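Local coordinates for ferrichrome ABC transporter substrate-binding protein (Staphylococcus pseudintermedius, PDB 5FLY) that probably binds ferrichrome-type siderophores at the cell surface and delivers them to an ABC transporter for iron uptake, as a class III solute-binding protein, at residues S179-Y183 against Q184-L188; T141-D144 against S145-I148; N93-K96 against L97-A101. All coordinates share one frame; numbering follows the deposited sequence.

Contact 1 of 3, residues S179-Y183 against Q184-L188; sequences SEVLY and QAFGL
V181 lays its CG1 methyl over one face of the F186 ring, 3.6 Å from the ring centroid and 20° off the ring normal, a CH-pi contact displaced toward the rim. Its chi1 of 170° sets CG1 over the ring, and the two side chains run side by side in the same direction. L265, I268 and L272 of helix 262-278 pack on V181, and helix 127-152 meets F186 through D144 and I148. Next along this apolar side, L182 CD2 meets L188 CD1 at 4.1 Å.

The backbone beneath is the end of helix 179-185, which widens into a pi-type turn. E180 O takes two donors: A185 N at 3.0 Å, and Q184 N, which arrives from above the carbonyl plane. F186 N reaches V181 O at 2.7 Å. G187 then leaves the helix with positive phi, which lets L188 N bond to L182 O at 3.0 Å.

At the polar edge L188 O lies in the plane of the Y183 ring, 3.5 Å from Y183 CD1. Q184 runs side by side with E180, yet their ends are held elsewhere: E180 OE2 by G176 N and N260, Q184 NE2 by K173 O and N174. The E180 side chain touches Y108 of the ligand pocket and lies about 6 Å from the bound polyether.

Backbone N-H groups thus satisfy E180 O, V181 O and L182 O, and one water donates to both Y183 O and L188 O, while V181, L182 and L188 stay buried against helix 262-278 and strand 158-164.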
ATOM      1  N   SER A 179       0.452  -5.452  -4.814  1.00  8.46           N
ATOM      2  CA  SER A 179      -0.365  -5.277  -6.010  1.00  7.54           C
ATOM      3  C   SER A 179       0.202  -4.203  -6.940  1.00  7.27           C
ATOM      4  O   SER A 179       0.230  -4.385  -8.158  1.00  7.08           O
ATOM      5  CB  SER A 179      -1.814  -4.944  -5.628  1.00  7.24           C
ATOM      6  OG  SER A 179      -1.898  -3.731  -4.906  1.00  7.33           O
ATOM      7  N   GLU A 180       0.677  -3.098  -6.373  1.00  8.23           N
ATOM      8  CA  GLU A 180       1.227  -2.031  -7.199  1.00  7.47           C
ATOM      9  C   GLU A 180       2.455  -2.524  -7.952  1.00  8.29           C
ATOM     10  O   GLU A 180       2.593  -2.280  -9.151  1.00  7.93           O
ATOM     11  CB  GLU A 180       1.561  -0.823  -6.344  1.00  9.84           C
ATOM     12  CG  GLU A 180       0.331  -0.205  -5.702  1.00 10.33           C
ATOM     13  CD  GLU A 180      -0.098  -0.861  -4.399  1.00 11.16           C
ATOM     14  OE1 GLU A 180       0.597  -1.779  -3.888  1.00 10.32           O
ATOM     15  OE2 GLU A 180      -1.148  -0.410  -3.875  1.00  9.90           O
ATOM     16  N   VAL A 181       3.344  -3.216  -7.250  1.00  6.84           N
ATOM     17  CA  VAL A 181       4.550  -3.722  -7.891  1.00  7.23           C
ATOM     18  C   VAL A 181       4.213  -4.767  -8.968  1.00  7.69           C
ATOM     19  O   VAL A 181       4.746  -4.712 -10.080  1.00  8.29           O
ATOM     20  CB  VAL A 181       5.512  -4.308  -6.850  1.00  8.29           C
ATOM     21  CG1 VAL A 181       6.653  -5.066  -7.536  1.00  9.69           C
ATOM     22  CG2 VAL A 181       6.035  -3.198  -5.947  1.00 10.26           C
ATOM     23  N   LEU A 182       3.343  -5.716  -8.634  1.00  7.21           N
ATOM     24  CA  LEU A 182       3.047  -6.842  -9.510  1.00  7.37           C
ATOM     25  C   LEU A 182       2.265  -6.433 -10.757  1.00  8.58           C
ATOM     26  O   LEU A 182       2.657  -6.803 -11.864  1.00  8.60           O
ATOM     27  CB  LEU A 182       2.291  -7.914  -8.736  1.00  7.93           C
ATOM     28  CG  LEU A 182       3.115  -8.605  -7.648  1.00 11.39           C
ATOM     29  CD1 LEU A 182       2.219  -9.376  -6.688  1.00 13.11           C
ATOM     30  CD2 LEU A 182       4.192  -9.512  -8.279  1.00 11.02           C
ATOM     31  N   TYR A 183       1.194  -5.654 -10.590  1.00  8.61           N
ATOM     32  CA  TYR A 183       0.290  -5.349 -11.699  1.00  9.07           C
ATOM     33  C   TYR A 183       0.637  -4.070 -12.458  1.00 11.96           C
ATOM     34  O   TYR A 183       0.366  -3.973 -13.664  1.00 13.61           O
ATOM     35  CB  TYR A 183      -1.146  -5.245 -11.195  1.00  8.68           C
ATOM     36  CG  TYR A 183      -1.647  -6.513 -10.556  1.00  9.04           C
ATOM     37  CD1 TYR A 183      -1.756  -7.687 -11.293  1.00  9.83           C
ATOM     38  CD2 TYR A 183      -2.000  -6.541  -9.215  1.00  9.47           C
ATOM     39  CE1 TYR A 183      -2.235  -8.868 -10.708  1.00 10.80           C
ATOM     40  CE2 TYR A 183      -2.460  -7.712  -8.620  1.00 10.42           C
ATOM     41  CZ  TYR A 183      -2.575  -8.862  -9.375  1.00 10.59           C
ATOM     42  OH  TYR A 183      -3.045 -10.017  -8.779  1.00 10.43           O
ATOM     43  N   GLN A 184       1.191  -3.078 -11.765  1.00 10.92           N
ATOM     44  CA  GLN A 184       1.506  -1.807 -12.412  1.00  9.50           C
ATOM     45  C   GLN A 184       2.982  -1.722 -12.785  1.00  9.84           C
ATOM     46  O   GLN A 184       3.311  -1.553 -13.965  1.00 11.20           O
ATOM     47  CB  GLN A 184       1.112  -0.626 -11.520  1.00  9.83           C
ATOM     48  CG  GLN A 184      -0.372  -0.622 -11.164  1.00  8.92           C
ATOM     49  CD  GLN A 184      -0.784   0.580 -10.348  1.00 10.37           C
ATOM     50  OE1 GLN A 184      -0.557   1.732 -10.747  1.00 12.15           O
ATOM     51  NE2 GLN A 184      -1.362   0.327  -9.168  1.00 10.62           N
ATOM     52  N   ALA A 185       3.869  -1.824 -11.801  1.00 11.17           N
ATOM     53  CA  ALA A 185       5.307  -1.667 -12.059  1.00 10.59           C
ATOM     54  C   ALA A 185       5.864  -2.801 -12.937  1.00 11.09           C
ATOM     55  O   ALA A 185       6.624  -2.532 -13.875  1.00 13.00           O
ATOM     56  CB  ALA A 185       6.082  -1.588 -10.751  1.00  9.89           C
ATOM     57  N   PHE A 186       5.513  -4.054 -12.629  1.00  9.06           N
ATOM     58  CA  PHE A 186       6.011  -5.201 -13.402  1.00  9.69           C
ATOM     59  C   PHE A 186       5.082  -5.554 -14.571  1.00 10.60           C
ATOM     60  O   PHE A 186       5.470  -6.315 -15.466  1.00 12.40           O
ATOM     61  CB  PHE A 186       6.169  -6.466 -12.540  1.00  9.20           C
ATOM     62  CG  PHE A 186       7.258  -6.409 -11.489  1.00  8.95           C
ATOM     63  CD1 PHE A 186       8.225  -5.421 -11.480  1.00  9.27           C
ATOM     64  CD2 PHE A 186       7.297  -7.389 -10.491  1.00 10.70           C
ATOM     65  CE1 PHE A 186       9.215  -5.411 -10.481  1.00  9.35           C
ATOM     66  CE2 PHE A 186       8.287  -7.382  -9.508  1.00 11.03           C
ATOM     67  CZ  PHE A 186       9.237  -6.390  -9.503  1.00  9.90           C
ATOM     68  N   GLY A 187       3.846  -5.052 -14.550  1.00 13.02           N
ATOM     69  CA  GLY A 187       2.932  -5.232 -15.672  1.00 11.72           C
ATOM     70  C   GLY A 187       2.438  -6.649 -15.885  1.00 11.95           C
ATOM     71  O   GLY A 187       2.106  -7.048 -17.008  1.00 13.36           O
ATOM     72  N   LEU A 188       2.385  -7.422 -14.808  1.00 11.38           N
ATOM     73  CA  LEU A 188       1.847  -8.776 -14.868  1.00 12.35           C
ATOM     74  C   LEU A 188       0.318  -8.736 -14.929  1.00 12.32           C
ATOM     75  O   LEU A 188      -0.309  -7.793 -14.458  1.00 11.79           O
ATOM     76  CB  LEU A 188       2.313  -9.590 -13.663  1.00 12.55           C
ATOM     77  CG  LEU A 188       3.829  -9.764 -13.600  1.00 12.03           C
ATOM     78  CD1 LEU A 188       4.247 -10.297 -12.258  1.00 12.99           C
ATOM     79  CD2 LEU A 188       4.295 -10.719 -14.707  1.00 12.07           C
TER
HETATM   80  O   HOH W   1      -1.523  -5.600 -15.072  1.00 27.79           O

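Contact 2 of 3, residues T141-D144 against S145-I148; sequences TAQD and SKDI
Q143 sends CG anti to its backbone N (chi1 -174°) and then bends at chi2 (58°), which swings its amide along the helix toward D147, whose own first torsion leaves the carboxylate beside its backbone N. The two side chains cross at a slant, one helical turn apart. Q143 NE2 donates to D147 OD1 at 2.9 Å. The acceptor lies close to the amide plane, whereas the amide comes to the syn side of OD1 from 34° out of the carboxylate plane.

The other end of the same amide is held too. A water donates to Q143 OE1 at 2.8 Å and accepts from K146 NZ at 2.9 Å, so amide, water and ammonium form a chain over the outer surface, and the amide is gripped at both N and O. The lysine reaches there by stretching out fully, its CG passing 3.4 Å from A142 O.

Under these groups the backbone is regular alpha-helix: S145 N, K146 N, D147 N and I148 N each bond to the carbonyl four residues back, the longest being K146 N to A142 O at 3.3 Å.

D147 OD2 is 4.7 Å from D144 OD1, and K273 of helix 262-278 forms salt bridges to both aspartates, probably easing the repulsion between them; R269 takes D144 OD2. This stretch of the long helix 127-152 thus turns Q143 and K146 to solvent, while D144 and I148 face helix 262-278 and the F186 turn that follows helix 179-185.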
ATOM      1  N   THR A 141      11.967  -0.695 -12.544  1.00  9.10           N
ATOM      2  CA  THR A 141      10.919  -1.708 -12.621  1.00  8.51           C
ATOM      3  C   THR A 141      10.619  -2.109 -14.064  1.00  9.15           C
ATOM      4  O   THR A 141      10.165  -3.228 -14.324  1.00  9.11           O
ATOM      5  CB  THR A 141       9.609  -1.248 -11.916  1.00  9.62           C
ATOM      6  OG1 THR A 141       9.153   0.014 -12.424  1.00  9.91           O
ATOM      7  CG2 THR A 141       9.821  -1.136 -10.408  1.00  9.14           C
ATOM      8  N   ALA A 142      10.909  -1.222 -15.007  1.00 10.16           N
ATOM      9  CA  ALA A 142      10.818  -1.576 -16.423  1.00 11.58           C
ATOM     10  C   ALA A 142      11.783  -2.711 -16.731  1.00 10.11           C
ATOM     11  O   ALA A 142      11.424  -3.668 -17.412  1.00 10.62           O
ATOM     12  CB  ALA A 142      11.107  -0.373 -17.303  1.00 12.89           C
ATOM     13  N   GLN A 143      13.004  -2.624 -16.203  1.00 10.54           N
ATOM     14  CA  GLN A 143      13.979  -3.694 -16.413  1.00 11.35           C
ATOM     15  C   GLN A 143      13.558  -4.955 -15.671  1.00 11.97           C
ATOM     16  O   GLN A 143      13.620  -6.055 -16.221  1.00 12.13           O
ATOM     17  CB  GLN A 143      15.378  -3.256 -15.985  1.00 12.71           C
ATOM     18  CG  GLN A 143      16.471  -4.263 -16.308  1.00 15.56           C
ATOM     19  CD  GLN A 143      16.566  -4.598 -17.791  1.00 20.27           C
ATOM     20  OE1 GLN A 143      16.682  -3.713 -18.641  1.00 21.51           O
ATOM     21  NE2 GLN A 143      16.510  -5.887 -18.105  1.00 22.23           N
ATOM     22  N   ASP A 144      13.112  -4.799 -14.427  1.00 10.99           N
ATOM     23  CA  ASP A 144      12.605  -5.937 -13.674  1.00 11.44           C
ATOM     24  C   ASP A 144      11.516  -6.697 -14.435  1.00 10.57           C
ATOM     25  O   ASP A 144      11.506  -7.931 -14.444  1.00 10.16           O
ATOM     26  CB  ASP A 144      12.032  -5.491 -12.331  1.00 12.39           C
ATOM     27  CG  ASP A 144      13.053  -4.818 -11.435  1.00 15.04           C
ATOM     28  OD1 ASP A 144      14.276  -5.013 -11.621  1.00 15.32           O
ATOM     29  OD2 ASP A 144      12.614  -4.086 -10.517  1.00 15.68           O
ATOM     30  N   SER A 145      10.590  -5.954 -15.041  1.00 12.57           N
ATOM     31  CA  SER A 145       9.467  -6.520 -15.779  1.00 12.09           C
ATOM     32  C   SER A 145       9.957  -7.403 -16.926  1.00 12.01           C
ATOM     33  O   SER A 145       9.442  -8.504 -17.145  1.00 12.13           O
ATOM     34  CB  SER A 145       8.561  -5.397 -16.312  1.00 14.09           C
ATOM     35  OG  SER A 145       7.425  -5.913 -16.995  1.00 16.74           O
ATOM     36  N   LYS A 146      10.959  -6.912 -17.653  1.00 12.56           N
ATOM     37  CA  LYS A 146      11.525  -7.660 -18.761  1.00 12.88           C
ATOM     38  C   LYS A 146      12.199  -8.934 -18.261  1.00 12.59           C
ATOM     39  O   LYS A 146      12.058  -9.994 -18.888  1.00 13.19           O
ATOM     40  CB  LYS A 146      12.525  -6.805 -19.530  1.00 14.66           C
ATOM     41  CG  LYS A 146      11.916  -5.577 -20.179  1.00 15.61           C
ATOM     42  CD  LYS A 146      12.986  -4.660 -20.750  1.00 18.26           C
ATOM     43  CE  LYS A 146      12.381  -3.387 -21.308  1.00 20.93           C
ATOM     44  NZ  LYS A 146      13.439  -2.437 -21.731  1.00 23.00           N
ATOM     45  N   ASP A 147      12.925  -8.829 -17.148  1.00 11.45           N
ATOM     46  CA  ASP A 147      13.636  -9.975 -16.573  1.00 12.33           C
ATOM     47  C   ASP A 147      12.649 -11.054 -16.128  1.00 12.11           C
ATOM     48  O   ASP A 147      12.862 -12.245 -16.365  1.00 12.59           O
ATOM     49  CB  ASP A 147      14.496  -9.578 -15.374  1.00 13.43           C
ATOM     50  CG  ASP A 147      15.592  -8.581 -15.721  1.00 15.30           C
ATOM     51  OD1 ASP A 147      15.956  -8.465 -16.906  1.00 14.97           O
ATOM     52  OD2 ASP A 147      16.094  -7.910 -14.792  1.00 17.94           O
ATOM     53  N   ILE A 148      11.589 -10.632 -15.444  1.00 12.16           N
ATOM     54  CA  ILE A 148      10.575 -11.563 -14.950  1.00 11.25           C
ATOM     55  C   ILE A 148       9.762 -12.199 -16.078  1.00 11.80           C
ATOM     56  O   ILE A 148       9.510 -13.400 -16.071  1.00 12.18           O
ATOM     57  CB  ILE A 148       9.613 -10.853 -13.962  1.00 11.03           C
ATOM     58  CG1 ILE A 148      10.376 -10.442 -12.698  1.00 11.54           C
ATOM     59  CG2 ILE A 148       8.441 -11.756 -13.586  1.00 11.97           C
ATOM     60  CD1 ILE A 148       9.672  -9.352 -11.886  1.00 11.74           C
TER
HETATM   61  O   HOH W   2      14.810  -1.771 -19.291  1.00 24.98           O

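Contact 3 of 3, residues N93-K96 against L97-A101; sequences NTDK and LKKIA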
ATOM      1  N   ASN A  93     -13.441  10.711  13.375  1.00 19.08           N
ATOM      2  CA  ASN A  93     -13.146  11.942  14.113  1.00 16.81           C
ATOM      3  C   ASN A  93     -12.712  13.133  13.251  1.00 16.02           C
ATOM      4  O   ASN A  93     -12.151  14.097  13.766  1.00 15.46           O
ATOM      5  CB  ASN A  93     -12.055  11.659  15.146  1.00 16.47           C
ATOM      6  CG  ASN A  93     -12.566  10.865  16.326  1.00 18.62           C
ATOM      7  OD1 ASN A  93     -13.607  11.186  16.889  1.00 22.91           O
ATOM      8  ND2 ASN A  93     -11.830   9.832  16.713  1.00 19.21           N
ATOM      9  N   THR A  94     -12.965  13.069  11.947  1.00 15.28           N
ATOM     10  CA  THR A  94     -12.526  14.132  11.050  1.00 14.18           C
ATOM     11  C   THR A  94     -13.001  15.522  11.474  1.00 13.57           C
ATOM     12  O   THR A  94     -12.259  16.487  11.352  1.00 13.72           O
ATOM     13  CB  THR A  94     -12.980  13.882   9.590  1.00 15.30           C
ATOM     14  OG1 THR A  94     -14.371  13.519   9.556  1.00 19.64           O
ATOM     15  CG2 THR A  94     -12.177  12.779   8.983  1.00 13.19           C
ATOM     16  N   ASP A  95     -14.224  15.644  11.982  1.00 17.99           N
ATOM     17  CA  ASP A  95     -14.729  16.966  12.345  1.00 20.32           C
ATOM     18  C   ASP A  95     -13.962  17.500  13.564  1.00 19.49           C
ATOM     19  O   ASP A  95     -13.686  18.687  13.634  1.00 19.46           O
ATOM     20  CB  ASP A  95     -16.246  16.946  12.626  1.00 24.28           C
ATOM     21  CG  ASP A  95     -16.887  18.359  12.554  1.00 32.11           C
ATOM     22  OD1 ASP A  95     -17.083  18.885  11.441  1.00 31.94           O
ATOM     23  OD2 ASP A  95     -17.209  18.961  13.600  1.00 36.39           O
ATOM     24  N   LYS A  96     -13.601  16.611  14.492  1.00 18.78           N
ATOM     25  CA  LYS A  96     -12.840  17.004  15.683  1.00 19.00           C
ATOM     26  C   LYS A  96     -11.427  17.441  15.276  1.00 16.89           C
ATOM     27  O   LYS A  96     -10.912  18.454  15.750  1.00 17.23           O
ATOM     28  CB  LYS A  96     -12.771  15.856  16.698  1.00 20.64           C
ATOM     29  CG  LYS A  96     -14.093  15.562  17.442  1.00 22.09           C
ATOM     30  CD  LYS A  96     -13.990  14.306  18.315  1.00 25.59           C
ATOM     31  CE  LYS A  96     -13.030  14.496  19.499  1.00 25.42           C
ATOM     32  NZ  LYS A  96     -12.771  13.222  20.271  1.00 20.00           N
ATOM     33  N   LEU A  97     -10.818  16.682  14.376  1.00 12.36           N
ATOM     34  CA  LEU A  97      -9.461  16.981  13.911  1.00 12.81           C
ATOM     35  C   LEU A  97      -9.374  18.348  13.219  1.00 12.91           C
ATOM     36  O   LEU A  97      -8.436  19.119  13.455  1.00 13.00           O
ATOM     37  CB  LEU A  97      -8.978  15.874  12.973  1.00 13.46           C
ATOM     38  CG  LEU A  97      -8.825  14.483  13.596  1.00 12.49           C
ATOM     39  CD1 LEU A  97      -8.607  13.432  12.545  1.00 11.61           C
ATOM     40  CD2 LEU A  97      -7.668  14.460  14.568  1.00 14.70           C
ATOM     41  N   LYS A  98     -10.364  18.667  12.391  1.00 15.19           N
ATOM     42  CA  LYS A  98     -10.416  19.958  11.715  1.00 16.37           C
ATOM     43  C   LYS A  98     -10.395  21.139  12.698  1.00 15.29           C
ATOM     44  O   LYS A  98      -9.935  22.217  12.354  1.00 16.17           O
ATOM     45  CB  LYS A  98     -11.665  20.030  10.823  1.00 18.16           C
ATOM     46  CG  LYS A  98     -11.544  19.232   9.542  1.00 19.50           C
ATOM     47  CD  LYS A  98     -12.906  18.908   8.956  1.00 24.12           C
ATOM     48  CE  LYS A  98     -13.433  20.029   8.100  1.00 29.10           C
ATOM     49  NZ  LYS A  98     -14.859  19.767   7.725  1.00 32.96           N
ATOM     50  N   LYS A  99     -10.874  20.925  13.920  1.00 20.53           N
ATOM     51  CA  LYS A  99     -10.846  21.983  14.933  1.00 21.97           C
ATOM     52  C   LYS A  99      -9.427  22.202  15.464  1.00 21.49           C
ATOM     53  O   LYS A  99      -9.106  23.281  15.959  1.00 24.20           O
ATOM     54  CB  LYS A  99     -11.788  21.660  16.103  1.00 23.73           C
ATOM     55  CG  LYS A  99     -13.265  21.539  15.737  1.00 24.77           C
ATOM     56  CD  LYS A  99     -14.094  21.170  16.972  1.00 25.52           C
ATOM     57  CE  LYS A  99     -15.553  20.873  16.642  1.00 26.94           C
ATOM     58  NZ  LYS A  99     -16.280  22.055  16.108  1.00 27.78           N
ATOM     59  N   ILE A 100      -8.592  21.171  15.362  1.00 17.39           N
ATOM     60  CA  ILE A 100      -7.220  21.217  15.879  1.00 16.47           C
ATOM     61  C   ILE A 100      -6.271  21.858  14.878  1.00 16.46           C
ATOM     62  O   ILE A 100      -5.436  22.681  15.245  1.00 16.29           O
ATOM     63  CB  ILE A 100      -6.722  19.800  16.240  1.00 16.77           C
ATOM     64  CG1 ILE A 100      -7.630  19.182  17.307  1.00 16.91           C
ATOM     65  CG2 ILE A 100      -5.281  19.840  16.752  1.00 17.92           C
ATOM     66  CD1 ILE A 100      -7.433  17.700  17.494  1.00 18.96           C
ATOM     67  N   ALA A 101      -6.402  21.485  13.610  1.00 11.88           N
ATOM     68  CA  ALA A 101      -5.495  21.957  12.577  1.00 12.12           C
ATOM     69  C   ALA A 101      -6.092  21.657  11.202  1.00 11.18           C
ATOM     70  O   ALA A 101      -7.003  20.844  11.108  1.00 10.29           O
ATOM     71  CB  ALA A 101      -4.107  21.289  12.727  1.00 11.78           C
TER
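L97 N bonds to N93 O at 3.0 Å and K98 N to T94 O at 3.1 Å, the i to i+4 pattern of an alpha-helix, before K99 N turns instead to K96 O, three residues back. This short helix, 94-100, is the crossover of a beta-alpha-beta unit that leads from strand 84-88 to strand 103-106 of the parallel sheet.

N93 occupies the N-cap position, and its contribution across the contact is made by the main-chain carbonyl, which L97 covers as well as bonds: L97 CG lies 3.4 Å from N93 O. With CG anti to its carbonyl carbon (chi1 -64°), L97 runs back toward the start of the helix, and it packs on T87 and T103, one from each flanking strand. K98 lays its aliphatic part along the same turn, CG and CD close to T94 O, and also touches T103. I100 brings CG1 near K96 O and sits on V74 and A78 of helix 74-79, with P82 and I85 also around it. L97 and I100 therefore face the sheet and helix 74-79.

On the outside, D95 is close enough to a bound cadmium ion to be one of its ligands, about 2 Å away at the nearest side-chain atom. Its first torsion (chi1 -161°) carries the carboxylate along the helix toward K98 and K99. Their ammonium groups stop short of contact, K98 NZ 4.4 Å from D95 OD1 and K99 NZ 4.1 Å from D95 OD2, so the metal is probably the dominant charge beside this carboxylate.

Further along the backbone, L97 O receives both I100 N, at 2.8 Å, and A101 N, at 3.1 Å.

How the contacts relate
Contacts 1 and 2 are neighbours with their centres 10 Å apart, whereas contact 3 lies on the other side of the chain's centre, about 36 Å from contact 1 and 44 Å from contact 2, centre to centre. Contact 1 is the buried one, dominated by aliphatic and aromatic packing at a helix end; the other two are partly buried, with charged and amide groups outside. Contacts 1 and 2 meet where S145 OG probably hydrogen-bonds F186 O and A185 CB packs on T141 CB, joining helices 179-185 and 127-152, both of which also touch helix 262-278. Contact 3 belongs to a different sheet's crossover, and its carboxylate meets a metal rather than a glutamine.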